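Local coordinates for protein guanine nucleotide exchange factor SRM1 (Saccharomyces cerevisiae, PDB 3OF7) that promotes the exchange of GDP for GTP on the GTPases Gsp1p and Gsp2p, binds chromatin, and is required for mRNA and ribosome export from the nucleus, at residues Ser10-Ala15 and Ser202-Val207; Leu217-Glu222 and Arg257-Ile262; Met224-Gly229 and Pro251-Leu256; Lys274-Val279 and Val313-Ile318. All blocks are in the same frame, centred on the assembly; numbering follows the deposited sequence.

Overall arrangement
All four contacts lie in or beside neighbouring blades of a beta-propeller built of antiparallel sheets. Contact 3 holds two strands of a single blade edge to edge, so it is the one contact of the four with hydrogen bonds directly between its segments, alongside extensive apolar and aromatic packing. Contacts 2 and 4 instead join one blade to the next, and they are buried and largely aliphatic. Contact 1 is nearer the surface, about 23 Å from the centre of the chain; there the N-terminal segment lies against the start of strand 206-211. Contacts 1, 2 and 3 reach the same sheet. Contact 2 also reaches contact 4, where Tyr261 OH bonds to Ile318 N.

Contact 1 of 4, residues Ser10-Ala15 and Ser202-Val207; sequences SHIINA and SKYNIV
Tyr204 and His11 share the same first torsion, which places CG of each residue anti to its carbonyl carbon and beside its own backbone N (chi1 -65° and -66°). At the end of the tyrosine ring, Tyr204 OH lies 3.3 Å from His11 CB, the two side chains meeting at a slant. Farther back along the ring, Ile12 CG1 rests 4.0 Å from Tyr204 CE2. A long aromatic residue suits this place because it spans the 8.3 Å between the CA atoms of Ile12 and Tyr204. Where the segments draw closer, Val207 offers its two methyls: CG2 is 3.8 Å from Asn14 CB, while CG1 is 4.2 Å from Ala15 C. The amide of Asn14 is used elsewhere, ND2 donating to Val259 O and Asp220 O. The backbone before Tyr204 forms an ST turn, in which Tyr204 N donates to Ser202 OG at 3.0 Å, and that hydroxyl is in turn bonded to Asp220 OD2. No hydrogen bond joins the two segments directly. Van der Waals contact therefore carries this junction, while the polar attachment of the N-terminal segment runs through third parties, notably the backbone of Glu221, which bonds to Ile13 and Asn14.

Contact 2 of 4, residues Leu217-Glu222 and Arg257-Ile262; sequences LFLDEE and RHVKYI
Leu219 and Ile262 face each other from backbones running in nearly opposite directions, 151° apart, with their CA atoms 7.0 Å from one another, so the strands meet through side chains and form no direct backbone hydrogen bond. Leu219 forks over the other chain: CD1 lies 3.8 Å from Val259 CB and 3.4 Å from Val259 O, which accepts from Asn14 ND2, and CD2 settles 3.5 Å from Lys260 C. Ile262 answers with CD1, which sits 3.9 Å from both Leu217 CB and Leu219 CB. Branched aliphatics suit this place, since they pack between two sheets without leaving a polar group to satisfy. An alanine in place of Leu219 would probably open a gap beside Val259 and the Lys260 backbone, although the contacts of CB and the backbone with Ile262 would remain. At the other end, between Glu222 and the exposed His258, a water links the chains, donating to Glu222 O at 2.9 Å and accepting from His258 N at 3.0 Å. Lys260 and Tyr261 form a classic beta bulge opposite Leu272. Apolar packing between neighbouring blades is characteristic of a beta-propeller; here strand 215-220 meets strand 259-264 of the following blade.

Contact 3 of 4, residues Met224-Gly229 and Pro251-Leu256; sequences MVFAWG and PRPFGL
Trp228 lies against Pro251, the two side chains running side by side and pointing the same way. The path starts at Trp228 CB, 3.8 Å from Pro251 CA. With CG anti to the backbone N (chi1 179°), the indole begins beside the proline ring. Over its five-membered ring stands Pro251 CD, 3.9 Å from the centroid and 15° off the ring normal, a CH-pi contact. Pro251 CG lies 3.8 Å from Trp228 CD2 and CE3. Beyond the proline, NE1 makes a weak hydrogen bond to Leu249 O, and the indole meets Phe175 and Phe184 edge-to-face. An alanine in place of Trp228 would probably strip Pro251 CG and CD of the indole, take the edge-to-face partner from Phe175 and Phe184, and leave Leu249 O without the weak NE1 bond.

The backbones are joined next door: Ala227 N donates to Arg252 O at 2.9 Å, Arg252 N returns a bond to Ala227 O at 3.0 Å, and Val225 N donates to Leu256 O at 3.3 Å (N-H...O 163°). Proline suits the places either side of Arg252, since the N-H that pairs with strand 225-229 belongs to Arg252; Pro251 CA also makes a CA-H...O contact with Ala227 O. Farther on, Val225 CG1 touches Phe254 CZ at 3.7 Å, while a water over the centre of the Phe254 ring donates to Val225 O. Gly255 suits the turn with its positive phi. Strand 225-229 thus lies between strand 215-220 and the short outermost strand 252-253, while Val225 also touches Val259 and Ile262 of strand 259-264 in the next blade.

Contact 4 of 4, residues Lys274-Val279 and Val313-Ile318; sequences KDNKLV and VVIRSI
Leu278 and Ile318 meet at the interface between two successive blades of the beta-propeller, one contributing its third strand and the other its first. They reach toward each other tip to tip, with Leu278 CD1 3.6 Å from Ile318 CD1. The second leucine methyl, CD2, lies 4.1 Å from the same Ile318 CD1 and, more loosely, 4.5 Å from Ile315 CD1. In Leu278, CG stands anti to the backbone N (chi1 -179°), which points CG toward the other blade. Bulky aliphatic side chains suit this place, since they pack closely between two sheets and bring no polar group needing a bond.

In the turn before strand 278-281 the partner is polar. Asn276 has backbone angles in the left-handed region (phi 65°), where asparagine is better tolerated than most residues, and its side chain turns toward the start of the other segment. The modelled Asn276 OD1 is 3.6 Å from Val313 O, and Asn276 ND2 is 4.1 Å from Ile315 N. None of these approaches amounts to a hydrogen bond, and Ile315 N is buried with no partner in the model. Along the second segment, Arg316 and Ser317 form a classic beta bulge opposite Leu328, and Ile318 N just beyond it bonds to Tyr261 OH.

Phe270 of strand 268-273 touches both Leu278 and Ile318, and Ile327 of strand 324-329 touches Leu278 and Ile315.

Contact 1 of 4, residues Ser10-Ala15 and Ser202-Val207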
loop_
_atom_site.group_PDB
_atom_site.type_symbol
_atom_site.label_atom_id
_atom_site.label_comp_id
_atom_site.label_asym_id
_atom_site.label_seq_id
_atom_site.Cartn_x
_atom_site.Cartn_y
_atom_site.Cartn_z
ATOM N N SER A 10 15.543 -0.794 -27.602
ATOM C CA SER A 10 15.640 0.640 -27.324
ATOM C C SER A 10 14.384 1.217 -26.664
ATOM O O SER A 10 14.350 2.397 -26.302
ATOM C CB SER A 10 15.940 1.403 -28.619
ATOM O OG SER A 10 14.832 1.350 -29.503
ATOM N N HIS A 11 13.356 0.384 -26.511
ATOM C CA HIS A 11 12.107 0.808 -25.876
ATOM C C HIS A 11 12.183 0.832 -24.345
ATOM O O HIS A 11 11.309 1.403 -23.687
ATOM C CB HIS A 11 10.946 -0.074 -26.342
ATOM C CG HIS A 11 10.623 0.074 -27.797
ATOM N ND1 HIS A 11 9.700 0.984 -28.267
ATOM C CD2 HIS A 11 11.106 -0.570 -28.886
ATOM C CE1 HIS A 11 9.626 0.892 -29.583
ATOM N NE2 HIS A 11 10.468 -0.043 -29.983
ATOM N N ILE A 12 13.230 0.221 -23.788
ATOM C CA ILE A 12 13.389 0.094 -22.336
ATOM C C ILE A 12 13.618 1.450 -21.661
ATOM O O ILE A 12 14.570 2.166 -21.976
ATOM C CB ILE A 12 14.524 -0.894 -21.969
ATOM C CG1 ILE A 12 14.158 -2.308 -22.416
ATOM C CG2 ILE A 12 14.814 -0.868 -20.465
ATOM C CD1 ILE A 12 15.276 -3.331 -22.248
ATOM N N ILE A 13 12.725 1.798 -20.738
ATOM C CA ILE A 13 12.865 3.027 -19.963
ATOM C C ILE A 13 12.959 2.763 -18.452
ATOM O O ILE A 13 13.371 3.643 -17.697
ATOM C CB ILE A 13 11.735 4.055 -20.276
ATOM C CG1 ILE A 13 10.343 3.459 -19.993
ATOM C CG2 ILE A 13 11.856 4.561 -21.724
ATOM C CD1 ILE A 13 9.225 4.491 -19.932
ATOM N N ASN A 14 12.587 1.552 -18.030
ATOM C CA ASN A 14 12.575 1.173 -16.608
ATOM C C ASN A 14 13.440 -0.038 -16.285
ATOM O O ASN A 14 13.479 -1.000 -17.048
ATOM C CB ASN A 14 11.146 0.862 -16.138
ATOM C CG ASN A 14 10.185 2.002 -16.378
ATOM O OD1 ASN A 14 10.499 3.161 -16.123
ATOM N ND2 ASN A 14 8.995 1.674 -16.869
ATOM N N ALA A 15 14.100 0.005 -15.133
ATOM C CA ALA A 15 14.785 -1.169 -14.589
ATOM C C ALA A 15 14.288 -1.467 -13.172
ATOM O O ALA A 15 13.889 -0.548 -12.447
ATOM C CB ALA A 15 16.299 -0.960 -14.596
ATOM N N SER A 202 3.820 -10.055 -21.257
ATOM C CA SER A 202 4.571 -9.001 -21.930
ATOM C C SER A 202 5.855 -9.544 -22.557
ATOM O O SER A 202 6.383 -10.574 -22.126
ATOM C CB SER A 202 4.907 -7.867 -20.958
ATOM O OG SER A 202 5.709 -6.883 -21.593
ATOM N N LYS A 203 6.348 -8.833 -23.566
ATOM C CA LYS A 203 7.637 -9.144 -24.192
ATOM C C LYS A 203 8.780 -8.551 -23.363
ATOM O O LYS A 203 9.956 -8.792 -23.637
ATOM C CB LYS A 203 7.682 -8.588 -25.619
ATOM C CG LYS A 203 6.621 -9.169 -26.557
ATOM N N TYR A 204 8.420 -7.773 -22.346
ATOM C CA TYR A 204 9.391 -7.131 -21.466
ATOM C C TYR A 204 9.245 -7.649 -20.043
ATOM O O TYR A 204 8.193 -8.175 -19.670
ATOM C CB TYR A 204 9.206 -5.613 -21.498
ATOM C CG TYR A 204 9.510 -5.010 -22.839
ATOM C CD1 TYR A 204 8.522 -4.907 -23.823
ATOM C CD2 TYR A 204 10.791 -4.553 -23.141
ATOM C CE1 TYR A 204 8.802 -4.360 -25.071
ATOM C CE2 TYR A 204 11.081 -3.994 -24.387
ATOM C CZ TYR A 204 10.083 -3.907 -25.346
ATOM O OH TYR A 204 10.365 -3.360 -26.578
ATOM N N ASN A 205 10.305 -7.508 -19.254
ATOM C CA ASN A 205 10.265 -7.893 -17.849
ATOM C C ASN A 205 9.348 -6.962 -17.065
ATOM O O ASN A 205 9.301 -5.756 -17.323
ATOM C CB ASN A 205 11.668 -7.849 -17.235
ATOM C CG ASN A 205 12.495 -9.093 -17.547
ATOM O OD1 ASN A 205 12.065 -9.993 -18.273
ATOM N ND2 ASN A 205 13.692 -9.147 -16.980
ATOM N N ILE A 206 8.626 -7.528 -16.106
ATOM C CA ILE A 206 7.859 -6.720 -15.161
ATOM C C ILE A 206 8.837 -6.102 -14.158
ATOM O O ILE A 206 9.738 -6.787 -13.667
ATOM C CB ILE A 206 6.786 -7.569 -14.444
ATOM C CG1 ILE A 206 5.850 -8.223 -15.475
ATOM C CG2 ILE A 206 6.010 -6.712 -13.414
ATOM C CD1 ILE A 206 5.263 -7.231 -16.517
ATOM N N VAL A 207 8.665 -4.814 -13.881
ATOM C CA VAL A 207 9.595 -4.062 -13.026
ATOM C C VAL A 207 8.969 -3.537 -11.722
ATOM O O VAL A 207 9.685 -3.257 -10.754
ATOM C CB VAL A 207 10.257 -2.890 -13.797
ATOM C CG1 VAL A 207 11.016 -3.411 -15.025
ATOM C CG2 VAL A 207 9.225 -1.817 -14.198
#

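Contact 2 of 4, residues Leu217-Glu222 and Arg257-Ile262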
loop_
_atom_site.group_PDB
_atom_site.type_symbol
_atom_site.label_atom_id
_atom_site.label_comp_id
_atom_site.label_asym_id
_atom_site.label_seq_id
_atom_site.Cartn_x
_atom_site.Cartn_y
_atom_site.Cartn_z
ATOM N N LEU A 217 -1.986 -3.804 -10.466
ATOM C CA LEU A 217 -1.359 -3.227 -11.653
ATOM C C LEU A 217 0.082 -3.723 -11.757
ATOM O O LEU A 217 0.716 -3.996 -10.742
ATOM C CB LEU A 217 -1.364 -1.705 -11.573
ATOM C CG LEU A 217 -2.685 -0.956 -11.359
ATOM C CD1 LEU A 217 -2.411 0.508 -11.345
ATOM C CD2 LEU A 217 -3.678 -1.291 -12.470
ATOM N N PHE A 218 0.570 -3.855 -12.992
ATOM C CA PHE A 218 1.961 -4.231 -13.279
ATOM C C PHE A 218 2.535 -3.208 -14.254
ATOM O O PHE A 218 1.816 -2.689 -15.123
ATOM C CB PHE A 218 2.071 -5.621 -13.938
ATOM C CG PHE A 218 1.420 -6.749 -13.172
ATOM C CD1 PHE A 218 2.159 -7.523 -12.284
ATOM C CD2 PHE A 218 0.076 -7.063 -13.369
ATOM C CE1 PHE A 218 1.575 -8.586 -11.585
ATOM C CE2 PHE A 218 -0.528 -8.117 -12.667
ATOM C CZ PHE A 218 0.223 -8.880 -11.772
ATOM N N LEU A 219 3.830 -2.926 -14.111
ATOM C CA LEU A 219 4.557 -2.049 -15.033
ATOM C C LEU A 219 5.717 -2.834 -15.634
ATOM O O LEU A 219 6.405 -3.572 -14.920
ATOM C CB LEU A 219 5.098 -0.819 -14.297
ATOM C CG LEU A 219 5.875 0.245 -15.086
ATOM C CD1 LEU A 219 5.022 0.882 -16.198
ATOM C CD2 LEU A 219 6.373 1.329 -14.120
ATOM N N ASP A 220 5.928 -2.697 -16.941
ATOM C CA ASP A 220 7.053 -3.402 -17.570
ATOM C C ASP A 220 8.179 -2.464 -17.998
ATOM O O ASP A 220 8.064 -1.242 -17.875
ATOM C CB ASP A 220 6.591 -4.351 -18.690
ATOM C CG ASP A 220 6.210 -3.637 -19.971
ATOM O OD1 ASP A 220 6.487 -2.429 -20.115
ATOM O OD2 ASP A 220 5.619 -4.309 -20.848
ATOM N N GLU A 221 9.266 -3.051 -18.503
ATOM C CA GLU A 221 10.470 -2.303 -18.887
ATOM C C GLU A 221 10.227 -1.162 -19.870
ATOM O O GLU A 221 10.903 -0.141 -19.790
ATOM C CB GLU A 221 11.515 -3.239 -19.487
ATOM C CG GLU A 221 12.058 -4.279 -18.550
ATOM C CD GLU A 221 13.058 -5.181 -19.245
ATOM O OE1 GLU A 221 14.275 -4.924 -19.112
ATOM O OE2 GLU A 221 12.627 -6.126 -19.936
ATOM N N GLU A 222 9.281 -1.335 -20.797
ATOM C CA GLU A 222 9.007 -0.294 -21.802
ATOM C C GLU A 222 7.994 0.755 -21.330
ATOM O O GLU A 222 7.746 1.750 -22.019
ATOM C CB GLU A 222 8.600 -0.900 -23.163
ATOM C CG GLU A 222 7.182 -1.486 -23.234
ATOM C CD GLU A 222 6.682 -1.677 -24.671
ATOM O OE1 GLU A 222 7.212 -1.019 -25.589
ATOM O OE2 GLU A 222 5.761 -2.495 -24.880
ATOM N N ARG A 257 0.815 3.958 -21.779
ATOM C CA ARG A 257 2.209 3.735 -22.161
ATOM C C ARG A 257 3.129 4.795 -21.575
ATOM O O ARG A 257 2.665 5.803 -21.023
ATOM C CB ARG A 257 2.344 3.776 -23.697
ATOM C CG ARG A 257 1.785 2.561 -24.435
ATOM C CD ARG A 257 1.594 2.866 -25.923
ATOM N NE ARG A 257 0.415 3.701 -26.147
ATOM C CZ ARG A 257 -0.781 3.244 -26.518
ATOM N NH1 ARG A 257 -0.977 1.945 -26.737
ATOM N NH2 ARG A 257 -1.787 4.092 -26.678
ATOM N N HIS A 258 4.436 4.568 -21.719
ATOM C CA HIS A 258 5.482 5.531 -21.333
ATOM C C HIS A 258 5.504 5.850 -19.829
ATOM O O HIS A 258 5.914 6.941 -19.419
ATOM C CB HIS A 258 5.378 6.829 -22.159
ATOM C CG HIS A 258 5.180 6.601 -23.627
ATOM N ND1 HIS A 258 4.053 7.026 -24.301
ATOM C CD2 HIS A 258 5.954 5.976 -24.545
ATOM C CE1 HIS A 258 4.148 6.684 -25.574
ATOM N NE2 HIS A 258 5.292 6.042 -25.748
ATOM N N VAL A 259 5.076 4.890 -19.017
ATOM C CA VAL A 259 4.955 5.088 -17.572
ATOM C C VAL A 259 6.216 4.628 -16.836
ATOM O O VAL A 259 6.776 3.594 -17.168
ATOM C CB VAL A 259 3.706 4.345 -17.031
ATOM C CG1 VAL A 259 3.641 4.407 -15.491
ATOM C CG2 VAL A 259 2.446 4.944 -17.641
ATOM N N LYS A 260 6.658 5.403 -15.842
ATOM C CA LYS A 260 7.844 5.033 -15.065
ATOM C C LYS A 260 7.525 4.637 -13.624
ATOM O O LYS A 260 8.376 4.091 -12.923
ATOM C CB LYS A 260 8.913 6.135 -15.106
ATOM C CG LYS A 260 8.520 7.481 -14.505
ATOM C CD LYS A 260 9.778 8.267 -14.141
ATOM C CE LYS A 260 9.453 9.630 -13.563
ATOM N NZ LYS A 260 9.003 10.567 -14.620
ATOM N N TYR A 261 6.299 4.909 -13.184
ATOM C CA TYR A 261 5.902 4.592 -11.819
ATOM C C TYR A 261 4.398 4.393 -11.734
ATOM O O TYR A 261 3.628 5.181 -12.279
ATOM C CB TYR A 261 6.347 5.710 -10.869
ATOM C CG TYR A 261 5.857 5.582 -9.436
ATOM C CD1 TYR A 261 6.513 4.755 -8.522
ATOM C CD2 TYR A 261 4.751 6.310 -8.992
ATOM C CE1 TYR A 261 6.067 4.644 -7.192
ATOM C CE2 TYR A 261 4.295 6.212 -7.675
ATOM C CZ TYR A 261 4.963 5.378 -6.779
ATOM O OH TYR A 261 4.513 5.279 -5.485
ATOM N N ILE A 262 3.990 3.344 -11.033
ATOM C CA ILE A 262 2.564 3.090 -10.799
ATOM C C ILE A 262 2.273 3.014 -9.299
ATOM O O ILE A 262 3.122 2.599 -8.508
ATOM C CB ILE A 262 2.067 1.809 -11.511
ATOM C CG1 ILE A 262 2.971 0.615 -11.195
ATOM C CG2 ILE A 262 1.964 2.028 -13.040
ATOM C CD1 ILE A 262 2.365 -0.740 -11.559
HETATM O O HOH W 1 5.214 2.154 -23.303
#

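Contact 3 of 4, residues Met224-Gly229 and Pro251-Leu256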
loop_
_atom_site.group_PDB
_atom_site.type_symbol
_atom_site.label_atom_id
_atom_site.label_comp_id
_atom_site.label_asym_id
_atom_site.label_seq_id
_atom_site.Cartn_x
_atom_site.Cartn_y
_atom_site.Cartn_z
ATOM N N MET A 224 4.734 0.009 -20.249
ATOM C CA MET A 224 3.346 -0.417 -20.442
ATOM C C MET A 224 2.768 -0.830 -19.084
ATOM O O MET A 224 3.449 -1.472 -18.277
ATOM C CB MET A 224 3.267 -1.578 -21.440
ATOM C CG MET A 224 1.849 -1.963 -21.900
ATOM S SD MET A 224 1.065 -0.798 -23.048
ATOM C CE MET A 224 1.886 -1.249 -24.592
ATOM N N VAL A 225 1.518 -0.446 -18.837
ATOM C CA VAL A 225 0.801 -0.833 -17.610
ATOM C C VAL A 225 -0.219 -1.921 -17.911
ATOM O O VAL A 225 -0.929 -1.861 -18.917
ATOM C CB VAL A 225 0.074 0.366 -16.960
ATOM C CG1 VAL A 225 -0.531 -0.021 -15.594
ATOM C CG2 VAL A 225 1.015 1.549 -16.806
ATOM N N PHE A 226 -0.281 -2.915 -17.033
ATOM C CA PHE A 226 -1.230 -4.008 -17.138
ATOM C C PHE A 226 -2.073 -4.035 -15.884
ATOM O O PHE A 226 -1.584 -3.706 -14.800
ATOM C CB PHE A 226 -0.495 -5.340 -17.273
ATOM C CG PHE A 226 0.427 -5.390 -18.453
ATOM C CD1 PHE A 226 1.695 -4.826 -18.385
ATOM C CD2 PHE A 226 0.005 -5.957 -19.650
ATOM C CE1 PHE A 226 2.546 -4.855 -19.491
ATOM C CE2 PHE A 226 0.849 -5.989 -20.762
ATOM C CZ PHE A 226 2.119 -5.442 -20.679
ATOM N N ALA A 227 -3.328 -4.434 -16.031
ATOM C CA ALA A 227 -4.224 -4.534 -14.881
ATOM C C ALA A 227 -4.886 -5.906 -14.853
ATOM O O ALA A 227 -5.090 -6.533 -15.906
ATOM C CB ALA A 227 -5.245 -3.411 -14.909
ATOM N N TRP A 228 -5.195 -6.378 -13.646
ATOM C CA TRP A 228 -5.743 -7.712 -13.426
ATOM C C TRP A 228 -6.630 -7.704 -12.178
ATOM O O TRP A 228 -6.212 -7.228 -11.115
ATOM C CB TRP A 228 -4.584 -8.703 -13.264
ATOM C CG TRP A 228 -4.913 -10.166 -13.005
ATOM C CD1 TRP A 228 -6.024 -10.869 -13.410
ATOM C CD2 TRP A 228 -4.067 -11.109 -12.336
ATOM N NE1 TRP A 228 -5.926 -12.187 -13.003
ATOM C CE2 TRP A 228 -4.735 -12.359 -12.345
ATOM C CE3 TRP A 228 -2.812 -11.016 -11.711
ATOM C CZ2 TRP A 228 -4.189 -13.506 -11.753
ATOM C CZ3 TRP A 228 -2.267 -12.159 -11.131
ATOM C CH2 TRP A 228 -2.959 -13.386 -11.145
ATOM N N GLY A 229 -7.847 -8.231 -12.314
ATOM C CA GLY A 229 -8.739 -8.423 -11.169
ATOM C C GLY A 229 -10.131 -7.874 -11.409
ATOM O O GLY A 229 -10.599 -7.821 -12.555
ATOM N N PRO A 251 -3.839 -10.449 -16.661
ATOM C CA PRO A 251 -3.264 -9.103 -16.802
ATOM C C PRO A 251 -3.261 -8.627 -18.249
ATOM O O PRO A 251 -2.800 -9.348 -19.129
ATOM C CB PRO A 251 -1.825 -9.267 -16.271
ATOM C CG PRO A 251 -1.898 -10.454 -15.361
ATOM C CD PRO A 251 -2.889 -11.383 -16.035
ATOM N N ARG A 252 -3.783 -7.424 -18.474
ATOM C CA ARG A 252 -3.966 -6.878 -19.812
ATOM C C ARG A 252 -3.669 -5.389 -19.837
ATOM O O ARG A 252 -4.007 -4.676 -18.888
ATOM C CB ARG A 252 -5.407 -7.123 -20.290
ATOM C CG ARG A 252 -5.690 -8.562 -20.687
ATOM C CD ARG A 252 -7.180 -8.812 -20.849
ATOM N NE ARG A 252 -7.460 -10.229 -21.040
ATOM C CZ ARG A 252 -8.037 -10.748 -22.120
ATOM N NH1 ARG A 252 -8.424 -9.960 -23.114
ATOM N NH2 ARG A 252 -8.243 -12.053 -22.190
ATOM N N PRO A 253 -3.058 -4.905 -20.936
ATOM C CA PRO A 253 -2.841 -3.476 -21.081
ATOM C C PRO A 253 -4.148 -2.782 -21.454
ATOM O O PRO A 253 -5.162 -3.442 -21.667
ATOM C CB PRO A 253 -1.815 -3.391 -22.220
ATOM C CG PRO A 253 -2.115 -4.592 -23.070
ATOM C CD PRO A 253 -2.645 -5.654 -22.143
ATOM N N PHE A 254 -4.123 -1.462 -21.505
ATOM C CA PHE A 254 -5.325 -0.682 -21.757
ATOM C C PHE A 254 -4.949 0.654 -22.374
ATOM O O PHE A 254 -5.609 1.674 -22.153
ATOM C CB PHE A 254 -6.165 -0.523 -20.467
ATOM C CG PHE A 254 -5.368 -0.096 -19.261
ATOM C CD1 PHE A 254 -5.285 1.246 -18.907
ATOM C CD2 PHE A 254 -4.712 -1.038 -18.472
ATOM C CE1 PHE A 254 -4.551 1.653 -17.785
ATOM C CE2 PHE A 254 -3.972 -0.642 -17.351
ATOM C CZ PHE A 254 -3.895 0.712 -17.015
ATOM N N GLY A 255 -3.871 0.636 -23.155
ATOM C CA GLY A 255 -3.443 1.799 -23.922
ATOM C C GLY A 255 -2.650 2.837 -23.155
ATOM O O GLY A 255 -2.418 3.934 -23.662
ATOM N N LEU A 256 -2.236 2.501 -21.933
ATOM C CA LEU A 256 -1.436 3.414 -21.121
ATOM C C LEU A 256 0.030 3.026 -21.237
ATOM O O LEU A 256 0.427 1.917 -20.839
ATOM C CB LEU A 256 -1.893 3.394 -19.655
ATOM C CG LEU A 256 -1.171 4.285 -18.635
ATOM C CD1 LEU A 256 -1.209 5.752 -19.012
ATOM C CD2 LEU A 256 -1.781 4.081 -17.247
HETATM O O HOH W 2 -1.799 -0.054 -20.753
#

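Contact 4 of 4, residues Lys274-Val279 and Val313-Ile318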
loop_
_atom_site.group_PDB
_atom_site.type_symbol
_atom_site.label_atom_id
_atom_site.label_comp_id
_atom_site.label_asym_id
_atom_site.label_seq_id
_atom_site.Cartn_x
_atom_site.Cartn_y
_atom_site.Cartn_z
ATOM N N LYS A 274 7.101 9.151 -18.182
ATOM C CA LYS A 274 8.490 9.547 -18.397
ATOM C C LYS A 274 8.666 11.063 -18.401
ATOM O O LYS A 274 9.699 11.572 -17.956
ATOM C CB LYS A 274 9.006 8.949 -19.708
ATOM N N ASP A 275 7.641 11.775 -18.867
ATOM C CA ASP A 275 7.680 13.237 -18.974
ATOM C C ASP A 275 7.104 13.958 -17.742
ATOM O O ASP A 275 6.737 15.140 -17.812
ATOM C CB ASP A 275 6.970 13.689 -20.256
ATOM C CG ASP A 275 7.559 13.054 -21.509
ATOM N N ASN A 276 7.045 13.239 -16.619
ATOM C CA ASN A 276 6.598 13.759 -15.312
ATOM C C ASN A 276 5.126 14.185 -15.216
ATOM O O ASN A 276 4.761 15.002 -14.374
ATOM C CB ASN A 276 7.533 14.863 -14.769
ATOM C CG ASN A 276 7.355 15.107 -13.264
ATOM O OD1 ASN A 276 7.150 16.242 -12.827
ATOM N ND2 ASN A 276 7.417 14.037 -12.471
ATOM N N LYS A 277 4.283 13.615 -16.069
ATOM C CA LYS A 277 2.849 13.870 -16.012
ATOM C C LYS A 277 2.165 12.754 -15.221
ATOM O O LYS A 277 2.352 11.571 -15.512
ATOM C CB LYS A 277 2.254 13.979 -17.422
ATOM C CG LYS A 277 2.758 15.180 -18.233
ATOM N N LEU A 278 1.388 13.144 -14.216
ATOM C CA LEU A 278 0.692 12.189 -13.357
ATOM C C LEU A 278 -0.766 12.067 -13.796
ATOM O O LEU A 278 -1.478 13.075 -13.889
ATOM C CB LEU A 278 0.777 12.635 -11.892
ATOM C CG LEU A 278 0.125 11.764 -10.809
ATOM C CD1 LEU A 278 0.732 10.369 -10.804
ATOM C CD2 LEU A 278 0.252 12.423 -9.427
ATOM N N VAL A 279 -1.195 10.837 -14.068
ATOM C CA VAL A 279 -2.591 10.557 -14.424
ATOM C C VAL A 279 -3.245 9.617 -13.403
ATOM O O VAL A 279 -2.560 8.828 -12.745
ATOM C CB VAL A 279 -2.730 9.947 -15.860
ATOM C CG1 VAL A 279 -2.305 10.969 -16.930
ATOM C CG2 VAL A 279 -1.935 8.659 -15.996
ATOM N N VAL A 313 6.985 20.658 -8.519
ATOM C CA VAL A 313 6.950 19.370 -7.801
ATOM C C VAL A 313 7.303 18.121 -8.625
ATOM O O VAL A 313 6.626 17.771 -9.598
ATOM C CB VAL A 313 5.630 19.198 -6.945
ATOM C CG1 VAL A 313 4.467 19.950 -7.548
ATOM C CG2 VAL A 313 5.265 17.731 -6.722
ATOM N N VAL A 314 8.382 17.467 -8.208
ATOM C CA VAL A 314 8.796 16.179 -8.756
ATOM C C VAL A 314 8.243 15.082 -7.837
ATOM O O VAL A 314 8.467 15.111 -6.628
ATOM C CB VAL A 314 10.346 16.084 -8.857
ATOM C CG1 VAL A 314 10.791 14.737 -9.416
ATOM C CG2 VAL A 314 10.897 17.220 -9.725
ATOM N N ILE A 315 7.522 14.129 -8.422
ATOM C CA ILE A 315 6.869 13.050 -7.669
ATOM C C ILE A 315 7.871 11.994 -7.208
ATOM O O ILE A 315 8.643 11.460 -8.010
ATOM C CB ILE A 315 5.745 12.351 -8.498
ATOM C CG1 ILE A 315 4.762 13.363 -9.119
ATOM C CG2 ILE A 315 5.031 11.261 -7.672
ATOM C CD1 ILE A 315 4.095 14.343 -8.155
ATOM N N ARG A 316 7.855 11.702 -5.913
ATOM C CA ARG A 316 8.684 10.644 -5.357
ATOM C C ARG A 316 7.882 9.347 -5.236
ATOM O O ARG A 316 8.305 8.293 -5.721
ATOM C CB ARG A 316 9.233 11.078 -4.000
ATOM C CG ARG A 316 10.088 10.056 -3.265
ATOM C CD ARG A 316 10.774 10.790 -2.128
ATOM N NE ARG A 316 11.337 9.941 -1.084
ATOM C CZ ARG A 316 12.535 9.368 -1.139
ATOM N NH1 ARG A 316 13.301 9.513 -2.217
ATOM N NH2 ARG A 316 12.963 8.637 -0.119
ATOM N N SER A 317 6.713 9.428 -4.608
ATOM C CA SER A 317 5.874 8.251 -4.413
ATOM C C SER A 317 4.446 8.656 -4.098
ATOM O O SER A 317 4.163 9.815 -3.787
ATOM C CB SER A 317 6.426 7.370 -3.285
ATOM O OG SER A 317 6.443 8.080 -2.062
ATOM N N ILE A 318 3.552 7.682 -4.186
ATOM C CA ILE A 318 2.144 7.907 -3.929
ATOM C C ILE A 318 1.627 6.762 -3.063
ATOM O O ILE A 318 2.035 5.622 -3.237
ATOM C CB ILE A 318 1.343 7.951 -5.256
ATOM C CG1 ILE A 318 1.837 9.088 -6.162
ATOM C CG2 ILE A 318 -0.158 8.098 -4.983
ATOM C CD1 ILE A 318 1.441 8.899 -7.606
#